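Local coordinates for protein endo-beta-mannanase (Opitutaceae bacterium TAV5, PDB 7BOB) that probably cleaves beta-1,4-mannosidic bonds exo-wise, as a homotrimeric glycoside hydrolase of family 5 active in the hindgut of a wood-feeding termite, at residues 130-133 with 134-137; 324-327 with 328-331; 450-453 with 454-458; 564-567 with 568-571. All coordinates share one frame; numbering follows the deposited sequence.

All four contacts are local, each between neighbours along the chain. Interaction 1 is a buried turn of a barrel helix. Interaction 2 is a partly buried loop after the last barrel strand. Interactions 3 and 4 belong to the C-terminal part, 3 buried at a helix start and 4 at the surface. Apolar contact and backbone bonds carry interaction 1. A cis-proline turn carries 2, a carboxylate 3, and an arginine on an indole 4. Interactions 2 and 3 lie about 49 Å apart, centre to centre, in one chain, yet I330 of one subunit packs on D455 of another. Interaction 4 reaches back to the loop 250-257 of the barrel.

Interaction 1: 130-133 with 134-137; sequences GAAY and ARTI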
loop_
_atom_site.group_PDB
_atom_site.type_symbol
_atom_site.label_atom_id
_atom_site.label_comp_id
_atom_site.label_asym_id
_atom_site.label_seq_id
_atom_site.Cartn_x
_atom_site.Cartn_y
_atom_site.Cartn_z
ATOM N N GLY A 130 -22.460 6.438 23.964
ATOM C CA GLY A 130 -23.251 6.706 22.775
ATOM C C GLY A 130 -24.707 6.319 22.949
ATOM O O GLY A 130 -25.608 7.081 22.584
ATOM N N ALA A 131 -24.961 5.143 23.527
ATOM C CA ALA A 131 -26.335 4.713 23.768
ATOM C C ALA A 131 -27.066 5.698 24.675
ATOM O O ALA A 131 -28.190 6.119 24.378
ATOM C CB ALA A 131 -26.347 3.311 24.381
ATOM N N ALA A 132 -26.435 6.090 25.781
ATOM C CA ALA A 132 -27.090 7.025 26.693
ATOM C C ALA A 132 -27.383 8.342 25.993
ATOM O O ALA A 132 -28.454 8.928 26.181
ATOM C CB ALA A 132 -26.222 7.253 27.923
ATOM N N TYR A 133 -26.454 8.802 25.152
ATOM C CA TYR A 133 -26.659 10.054 24.425
ATOM C C TYR A 133 -27.809 9.935 23.433
ATOM O O TYR A 133 -28.610 10.864 23.289
ATOM C CB TYR A 133 -25.368 10.450 23.709
ATOM C CG TYR A 133 -25.520 11.512 22.642
ATOM C CD1 TYR A 133 -25.841 12.825 22.975
ATOM C CD2 TYR A 133 -25.309 11.202 21.296
ATOM C CE1 TYR A 133 -25.957 13.811 21.992
ATOM C CE2 TYR A 133 -25.429 12.168 20.301
ATOM C CZ TYR A 133 -25.746 13.471 20.654
ATOM O OH TYR A 133 -25.852 14.430 19.668
ATOM N N ALA A 134 -27.913 8.799 22.748
ATOM C CA ALA A 134 -29.027 8.616 21.824
ATOM C C ALA A 134 -30.355 8.613 22.569
ATOM O O ALA A 134 -31.331 9.235 22.126
ATOM C CB ALA A 134 -28.856 7.320 21.034
ATOM N N ARG A 135 -30.412 7.908 23.701
ATOM C CA ARG A 135 -31.638 7.890 24.490
ATOM C C ARG A 135 -31.978 9.282 25.013
ATOM O O ARG A 135 -33.147 9.692 24.976
ATOM C CB ARG A 135 -31.506 6.890 25.638
ATOM C CG ARG A 135 -32.764 6.832 26.498
ATOM C CD ARG A 135 -32.793 5.612 27.405
ATOM N NE ARG A 135 -31.618 5.594 28.274
ATOM C CZ ARG A 135 -30.600 4.740 28.155
ATOM N NH1 ARG A 135 -30.607 3.811 27.199
ATOM N NH2 ARG A 135 -29.571 4.811 29.000
ATOM N N THR A 136 -30.968 10.048 25.431
ATOM C CA THR A 136 -31.221 11.381 25.968
ATOM C C THR A 136 -31.823 12.303 24.920
ATOM O O THR A 136 -32.797 13.012 25.192
ATOM C CB THR A 136 -29.940 11.994 26.500
ATOM O OG1 THR A 136 -29.413 11.165 27.543
ATOM C CG2 THR A 136 -30.230 13.386 27.021
ATOM N N ILE A 137 -31.225 12.356 23.732
ATOM C CA ILE A 137 -31.754 13.242 22.700
ATOM C C ILE A 137 -33.155 12.804 22.307
ATOM O O ILE A 137 -34.076 13.626 22.236
ATOM C CB ILE A 137 -30.820 13.303 21.480
ATOM C CG1 ILE A 137 -29.408 13.722 21.905
ATOM C CG2 ILE A 137 -31.383 14.273 20.456
ATOM C CD1 ILE A 137 -29.351 15.088 22.600
#
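Y133 and I137 meet one helical turn apart on the buried side of helix 124-141. The Y133 ring lies aslant to the I137 chain, turned neither face-on nor edge-on to it. Y133 CE1 is 3.5 Å from I137 CG1. The same CE1 is 3.7 Å from I137 CD1. The CD1-CE1-CZ side of the ring meets the ethyl branch, with CE1 closest. I137 CG1 stands beside its own backbone N (chi1 -56°), which points the ethyl branch back along the helix to the ring. Both side chains also touch V61 of strand 56-62. Y133 stacks on W63, and its OH is hydrogen-bonded to L99 O.

T136 turns its hydroxyl back onto the helix. T136 OG1 gives a hydrogen bond of 2.8 Å to A132 O. T136 N gives a second one, 2.9 Å long, to A132 O. The two donors come from opposite faces of the carbonyl plane. OG1 sits well above that plane. One oxygen is thus gripped twice.

R135 bends at chi3 (58°) and comes back over A132. A132 CA lies over one face of the guanidinium, 4.0 Å from R135 NH2. R135 NH1 forms a salt bridge with E184, which holds the end of the bent chain. A134 turns to helix 168-183 and touches A181 and I182. Backbone bonds from A134 to G130 and from R135 to A131 keep the turn regular. This is an amphipathic alpha helix on the outside of the (beta/alpha)8 barrel of family 5, packed on the strands within and on a neighbouring helix.

Interaction 2: 324-327 with 328-331; sequences APLH and PYIK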
loop_
_atom_site.group_PDB
_atom_site.type_symbol
_atom_site.label_atom_id
_atom_site.label_comp_id
_atom_site.label_asym_id
_atom_site.label_seq_id
_atom_site.Cartn_x
_atom_site.Cartn_y
_atom_site.Cartn_z
ATOM N N ALA A 324 -18.803 32.081 7.458
ATOM C CA ALA A 324 -18.173 31.956 8.760
ATOM C C ALA A 324 -16.691 31.605 8.594
ATOM O O ALA A 324 -16.369 30.536 8.050
ATOM C CB ALA A 324 -18.881 30.887 9.587
ATOM N N PRO A 325 -15.776 32.477 9.006
ATOM C CA PRO A 325 -14.331 32.170 8.887
ATOM C C PRO A 325 -13.857 31.243 10.002
ATOM O O PRO A 325 -13.147 31.625 10.913
ATOM C CB PRO A 325 -13.695 33.563 8.966
ATOM C CG PRO A 325 -14.629 34.330 9.891
ATOM C CD PRO A 325 -16.026 33.786 9.641
ATOM N N LEU A 326 -14.271 29.980 9.971
ATOM C CA LEU A 326 -13.872 29.086 11.048
ATOM C C LEU A 326 -13.859 27.646 10.549
ATOM O O LEU A 326 -14.399 27.324 9.484
ATOM C CB LEU A 326 -14.782 29.245 12.265
ATOM C CG LEU A 326 -16.291 29.170 12.028
ATOM C CD1 LEU A 326 -16.705 27.720 11.917
ATOM C CD2 LEU A 326 -17.065 29.881 13.169
ATOM N N HIS A 327 -13.231 26.786 11.354
ATOM C CA HIS A 327 -13.093 25.365 11.052
ATOM C C HIS A 327 -14.472 24.744 10.832
ATOM O O HIS A 327 -15.357 24.907 11.672
ATOM C CB HIS A 327 -12.360 24.680 12.216
ATOM C CG HIS A 327 -12.128 23.207 12.034
ATOM N ND1 HIS A 327 -11.270 22.696 11.077
ATOM C CD2 HIS A 327 -12.593 22.138 12.729
ATOM C CE1 HIS A 327 -11.232 21.377 11.180
ATOM N NE2 HIS A 327 -12.030 21.012 12.170
ATOM N N PRO A 328 -14.687 23.999 9.740
ATOM C CA PRO A 328 -13.713 23.554 8.742
ATOM C C PRO A 328 -13.809 24.314 7.408
ATOM O O PRO A 328 -13.262 23.846 6.399
ATOM C CB PRO A 328 -14.108 22.096 8.550
ATOM C CG PRO A 328 -15.646 22.173 8.550
ATOM C CD PRO A 328 -15.996 23.339 9.535
ATOM N N TYR A 329 -14.493 25.463 7.401
ATOM C CA TYR A 329 -14.657 26.251 6.181
ATOM C C TYR A 329 -13.374 26.946 5.743
ATOM O O TYR A 329 -13.324 27.432 4.604
ATOM C CB TYR A 329 -15.760 27.296 6.372
ATOM C CG TYR A 329 -17.040 26.689 6.894
ATOM C CD1 TYR A 329 -17.873 25.939 6.056
ATOM C CD2 TYR A 329 -17.410 26.838 8.225
ATOM C CE1 TYR A 329 -19.038 25.356 6.542
ATOM C CE2 TYR A 329 -18.580 26.255 8.713
ATOM C CZ TYR A 329 -19.383 25.516 7.867
ATOM O OH TYR A 329 -20.524 24.930 8.348
ATOM N N ILE A 330 -12.354 27.009 6.613
ATOM C CA ILE A 330 -11.085 27.651 6.281
ATOM C C ILE A 330 -10.233 26.740 5.408
ATOM O O ILE A 330 -9.699 27.167 4.378
ATOM C CB ILE A 330 -10.331 28.046 7.562
ATOM C CG1 ILE A 330 -11.027 29.227 8.268
ATOM C CG2 ILE A 330 -8.850 28.333 7.266
ATOM C CD1 ILE A 330 -10.518 29.463 9.740
ATOM N N LYS A 331 -10.099 25.471 5.804
ATOM C CA LYS A 331 -9.285 24.511 5.061
ATOM C C LYS A 331 -9.989 23.918 3.838
ATOM O O LYS A 331 -9.302 23.393 2.950
ATOM C CB LYS A 331 -8.855 23.366 5.980
ATOM C CG LYS A 331 -9.978 22.384 6.281
ATOM C CD LYS A 331 -9.503 21.224 7.126
ATOM C CE LYS A 331 -10.427 20.041 6.964
ATOM N NZ LYS A 331 -10.068 18.957 7.910
HETATM O O HOH W 1 -10.344 24.566 9.022
#
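P328 packs against H327 across a cis peptide bond, and this is the tight part of the loop. P328 CB lies over one face of the imidazole, 4.0 Å from the H327 ring centroid and 16° off the ring normal. It is a CH-pi contact. P328 also reaches the Y329 ring, with CD 3.9 Å above that ring's plane and offset toward its rim. L326 CD1 meets the edge of the same ring in its plane, 3.9 Å from Y329 CD2. The leucine and the tyrosine run side by side.

Residues 326-329 form a type VIa beta turn, with the cis-proline in third place. Y329 N closes it with a hydrogen bond of 2.8 Å to L326 O. The bond lies in the carbonyl plane but is bent at N-H (131°). Just before it, P325 is the centre of an inverse gamma turn. I330 CD1 folds back to within 3.6 Å of P325 O. The loop follows strand 311-316, the last of the barrel.

The edge of the H327 ring is held more loosely, through a water. It lies 2.9 Å from H327 ND1 and accepts a weak bond from K331 N. K331 NZ comes up near the ring plane by H327 CE1, 4.2 Å away. NZ is hydrogen-bonded to G106 O and to H399 O of the second subunit. That H399 also packs on H327, and D455 of the second subunit packs on I330.

Interaction 3: 450-453 with 454-458; sequences VFTG and LDEIK
E456 folds back onto G453, the residue just before helix 454-465. Its CB is 3.6 Å from G453 O. CG stands beside the backbone N of E456 (chi1 -56°), which sends the chain back past the helix start. CG is 4.0 Å from G453 N. CD comes over the backbone just ahead, 3.9 Å from T452 CA. OE2 makes the main bond. It accepts from G453 N at 2.9 Å, almost straight at the hydrogen (174°). The donor approaches from above the carboxylate plane. A water also donates to E456 OE2, at 2.7 Å, and to F451 O. OE1 is hydrogen-bonded to Y388 OH and to R391 N.

E456, third in the helix, bonds back to the N-cap NH as in a capping box, but glycine cannot return the bond. D455 OD1 instead accepts from E456 N at 2.7 Å, from above its carboxylate plane. The first helical bond runs from I457 N to G453 O, 3.0 Å. I457 CD1 is 3.2 Å from G453 O, and the side chain crosses T452 at about a right angle. Beyond it, I457 touches A483 and M484 of helix 482-488. L454 packs on N333 of the third subunit.

The E456 carboxylate is buried, but both its oxygens have partners. It also sits at the N-terminal end of a helix, where the dipole would probably help to stabilise a negative charge.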
loop_
_atom_site.group_PDB
_atom_site.type_symbol
_atom_site.label_atom_id
_atom_site.label_comp_id
_atom_site.label_asym_id
_atom_site.label_seq_id
_atom_site.Cartn_x
_atom_site.Cartn_y
_atom_site.Cartn_z
ATOM N N VAL A 450 -17.956 -9.889 -12.466
ATOM C CA VAL A 450 -17.899 -10.073 -11.025
ATOM C C VAL A 450 -17.856 -11.565 -10.757
ATOM O O VAL A 450 -18.196 -12.393 -11.613
ATOM C CB VAL A 450 -19.074 -9.410 -10.287
ATOM C CG1 VAL A 450 -18.970 -7.894 -10.408
ATOM C CG2 VAL A 450 -20.412 -9.906 -10.830
ATOM N N PHE A 451 -17.408 -11.910 -9.556
ATOM C CA PHE A 451 -17.168 -13.297 -9.197
ATOM C C PHE A 451 -18.421 -13.919 -8.593
ATOM O O PHE A 451 -19.086 -13.309 -7.743
ATOM C CB PHE A 451 -15.988 -13.377 -8.240
ATOM C CG PHE A 451 -14.785 -12.591 -8.703
ATOM C CD1 PHE A 451 -14.013 -13.030 -9.776
ATOM C CD2 PHE A 451 -14.415 -11.417 -8.065
ATOM C CE1 PHE A 451 -12.893 -12.314 -10.193
ATOM C CE2 PHE A 451 -13.295 -10.697 -8.481
ATOM C CZ PHE A 451 -12.536 -11.146 -9.548
ATOM N N THR A 452 -18.734 -15.135 -9.041
ATOM C CA THR A 452 -19.994 -15.818 -8.774
ATOM C C THR A 452 -19.712 -17.212 -8.254
ATOM O O THR A 452 -18.951 -17.962 -8.874
ATOM C CB THR A 452 -20.838 -15.932 -10.047
ATOM O OG1 THR A 452 -20.073 -16.640 -11.024
ATOM C CG2 THR A 452 -21.237 -14.561 -10.600
ATOM N N GLY A 453 -20.328 -17.573 -7.134
ATOM C CA GLY A 453 -20.113 -18.883 -6.561
ATOM C C GLY A 453 -21.000 -19.940 -7.196
ATOM O O GLY A 453 -21.784 -19.689 -8.112
ATOM N N LEU A 454 -20.852 -21.163 -6.686
ATOM C CA LEU A 454 -21.581 -22.300 -7.235
ATOM C C LEU A 454 -23.093 -22.102 -7.153
ATOM O O LEU A 454 -23.817 -22.399 -8.112
ATOM C CB LEU A 454 -21.165 -23.572 -6.498
ATOM C CG LEU A 454 -22.007 -24.777 -6.885
ATOM C CD1 LEU A 454 -21.787 -25.061 -8.354
ATOM C CD2 LEU A 454 -21.639 -25.973 -6.026
ATOM N N ASP A 455 -23.597 -21.617 -6.010
ATOM C CA ASP A 455 -25.041 -21.438 -5.870
ATOM C C ASP A 455 -25.549 -20.405 -6.858
ATOM O O ASP A 455 -26.587 -20.606 -7.512
ATOM C CB ASP A 455 -25.401 -21.041 -4.432
ATOM C CG ASP A 455 -24.462 -19.971 -3.848
ATOM O OD1 ASP A 455 -23.572 -19.489 -4.584
ATOM O OD2 ASP A 455 -24.608 -19.610 -2.648
ATOM N N GLU A 456 -24.802 -19.314 -7.022
ATOM C CA GLU A 456 -25.197 -18.303 -7.993
ATOM C C GLU A 456 -25.254 -18.877 -9.396
ATOM O O GLU A 456 -26.178 -18.565 -10.160
ATOM C CB GLU A 456 -24.244 -17.122 -7.935
ATOM C CG GLU A 456 -24.156 -16.516 -6.550
ATOM C CD GLU A 456 -23.173 -15.375 -6.493
ATOM O OE1 GLU A 456 -23.523 -14.278 -7.003
ATOM O OE2 GLU A 456 -22.052 -15.594 -5.960
ATOM N N ILE A 457 -24.286 -19.736 -9.750
ATOM C CA ILE A 457 -24.269 -20.322 -11.093
ATOM C C ILE A 457 -25.495 -21.205 -11.305
ATOM O O ILE A 457 -26.204 -21.079 -12.310
ATOM C CB ILE A 457 -22.962 -21.099 -11.335
ATOM C CG1 ILE A 457 -21.787 -20.125 -11.392
ATOM C CG2 ILE A 457 -23.037 -21.871 -12.651
ATOM C CD1 ILE A 457 -20.473 -20.717 -10.902
ATOM N N LYS A 458 -25.767 -22.100 -10.351
ATOM C CA LYS A 458 -26.930 -22.980 -10.434
ATOM C C LYS A 458 -28.216 -22.186 -10.636
ATOM O O LYS A 458 -29.051 -22.537 -11.476
ATOM C CB LYS A 458 -27.021 -23.833 -9.166
ATOM C CG LYS A 458 -25.974 -24.955 -9.098
ATOM C CD LYS A 458 -26.106 -25.755 -7.799
ATOM C CE LYS A 458 -24.970 -26.772 -7.649
ATOM N NZ LYS A 458 -24.925 -27.366 -6.281
HETATM O O HOH W 2 -20.780 -13.363 -5.045
#

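Interaction 4: 564-567 with 568-571; sequences SQWP and DRQT
W566 and R569 lie side by side and point the same way. The main contact is CH-pi. R569 CD sits over one face of the indole, 4.0 Å from the centroid of the W566 six-membered ring and 23° off its normal. The closest approach of the two side chains is 3.7 Å, from R569 CD to W566 CZ2. CG is anti to the backbone N in both residues, and the arginine chain is extended from CG to NE. It therefore runs along the indole. The ring and guanidinium planes are only 19° apart.

Two backbone hydrogen bonds span three residues each. D568 N donates to Q565 O at 3.0 Å. R569 N donates to W566 O at 2.9 Å. Both run from residue i+3 back to residue i, as in a 3-10 turn. R569 CB is pressed to 3.1 Å from W566 O.

Ionic and polar partners hold the far ends. R569 NH1 forms a salt bridge with D257, and NE forms one with E573 a turn further on. W566 NE1 is hydrogen-bonded to Q251 O. L415 and H418 of helix 406-422 touch the tryptophan and the arginine respectively.

D568 is the N-cap, though its side chain makes no capping bond. The contact is a 3-10 turn leading into helix 569-583, and it joins the C-terminal part to the loop after barrel strand 237-241.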
loop_
_atom_site.group_PDB
_atom_site.type_symbol
_atom_site.label_atom_id
_atom_site.label_comp_id
_atom_site.label_asym_id
_atom_site.label_seq_id
_atom_site.Cartn_x
_atom_site.Cartn_y
_atom_site.Cartn_z
ATOM N N SER A 564 -9.569 0.883 -18.589
ATOM C CA SER A 564 -8.136 1.107 -18.797
ATOM C C SER A 564 -7.849 2.067 -19.940
ATOM O O SER A 564 -6.740 2.607 -20.009
ATOM C CB SER A 564 -7.398 -0.224 -19.042
ATOM O OG SER A 564 -7.708 -0.764 -20.325
ATOM N N GLN A 565 -8.801 2.290 -20.847
ATOM C CA GLN A 565 -8.633 3.232 -21.949
ATOM C C GLN A 565 -9.384 4.534 -21.713
ATOM O O GLN A 565 -9.728 5.245 -22.670
ATOM C CB GLN A 565 -9.031 2.578 -23.279
ATOM C CG GLN A 565 -8.352 1.192 -23.514
ATOM C CD GLN A 565 -6.811 1.252 -23.483
ATOM O OE1 GLN A 565 -6.154 0.591 -22.663
ATOM N NE2 GLN A 565 -6.241 2.064 -24.366
ATOM N N TRP A 566 -9.575 4.877 -20.440
ATOM C CA TRP A 566 -10.266 6.104 -20.064
ATOM C C TRP A 566 -9.721 7.375 -20.709
ATOM O O TRP A 566 -10.541 8.241 -21.072
ATOM C CB TRP A 566 -10.261 6.255 -18.539
ATOM C CG TRP A 566 -11.424 7.062 -18.054
ATOM C CD1 TRP A 566 -11.383 8.287 -17.451
ATOM C CD2 TRP A 566 -12.808 6.721 -18.178
ATOM N NE1 TRP A 566 -12.657 8.713 -17.163
ATOM C CE2 TRP A 566 -13.549 7.769 -17.607
ATOM C CE3 TRP A 566 -13.491 5.616 -18.698
ATOM C CZ2 TRP A 566 -14.939 7.752 -17.553
ATOM C CZ3 TRP A 566 -14.860 5.599 -18.640
ATOM C CH2 TRP A 566 -15.576 6.659 -18.070
ATOM N N PRO A 567 -8.406 7.578 -20.863
ATOM C CA PRO A 567 -7.941 8.835 -21.476
ATOM C C PRO A 567 -8.412 9.041 -22.906
ATOM O O PRO A 567 -8.435 10.191 -23.364
ATOM C CB PRO A 567 -6.413 8.719 -21.399
ATOM C CG PRO A 567 -6.188 7.846 -20.220
ATOM C CD PRO A 567 -7.265 6.800 -20.349
ATOM N N ASP A 568 -8.784 7.981 -23.627
ATOM C CA ASP A 568 -9.345 8.105 -24.967
ATOM C C ASP A 568 -10.873 8.031 -24.958
ATOM O O ASP A 568 -11.493 7.714 -25.980
ATOM C CB ASP A 568 -8.742 7.039 -25.887
ATOM C CG ASP A 568 -7.251 7.279 -26.164
ATOM O OD1 ASP A 568 -6.911 8.367 -26.683
ATOM O OD2 ASP A 568 -6.415 6.395 -25.848
ATOM N N ARG A 569 -11.487 8.355 -23.820
ATOM C CA ARG A 569 -12.933 8.235 -23.650
ATOM C C ARG A 569 -13.726 8.936 -24.759
ATOM O O ARG A 569 -14.718 8.391 -25.275
ATOM C CB ARG A 569 -13.301 8.813 -22.283
ATOM C CG ARG A 569 -14.722 8.617 -21.895
ATOM C CD ARG A 569 -15.152 9.528 -20.740
ATOM N NE ARG A 569 -16.602 9.645 -20.806
ATOM C CZ ARG A 569 -17.359 10.487 -20.111
ATOM N NH1 ARG A 569 -16.828 11.330 -19.230
ATOM N NH2 ARG A 569 -18.673 10.468 -20.311
ATOM N N GLN A 570 -13.326 10.165 -25.105
ATOM C CA GLN A 570 -14.061 10.971 -26.076
ATOM C C GLN A 570 -14.340 10.194 -27.353
ATOM O O GLN A 570 -15.489 10.088 -27.798
ATOM C CB GLN A 570 -13.269 12.237 -26.397
ATOM C CG GLN A 570 -13.620 13.428 -25.534
ATOM C CD GLN A 570 -13.722 14.703 -26.342
ATOM O OE1 GLN A 570 -12.770 15.484 -26.420
ATOM N NE2 GLN A 570 -14.874 14.911 -26.972
ATOM N N THR A 571 -13.291 9.631 -27.954
ATOM C CA THR A 571 -13.428 8.985 -29.248
ATOM C C THR A 571 -13.872 7.526 -29.158
ATOM O O THR A 571 -14.389 6.999 -30.148
ATOM C CB THR A 571 -12.106 9.087 -30.011
ATOM O OG1 THR A 571 -11.070 8.526 -29.209
ATOM C CG2 THR A 571 -11.755 10.545 -30.267
#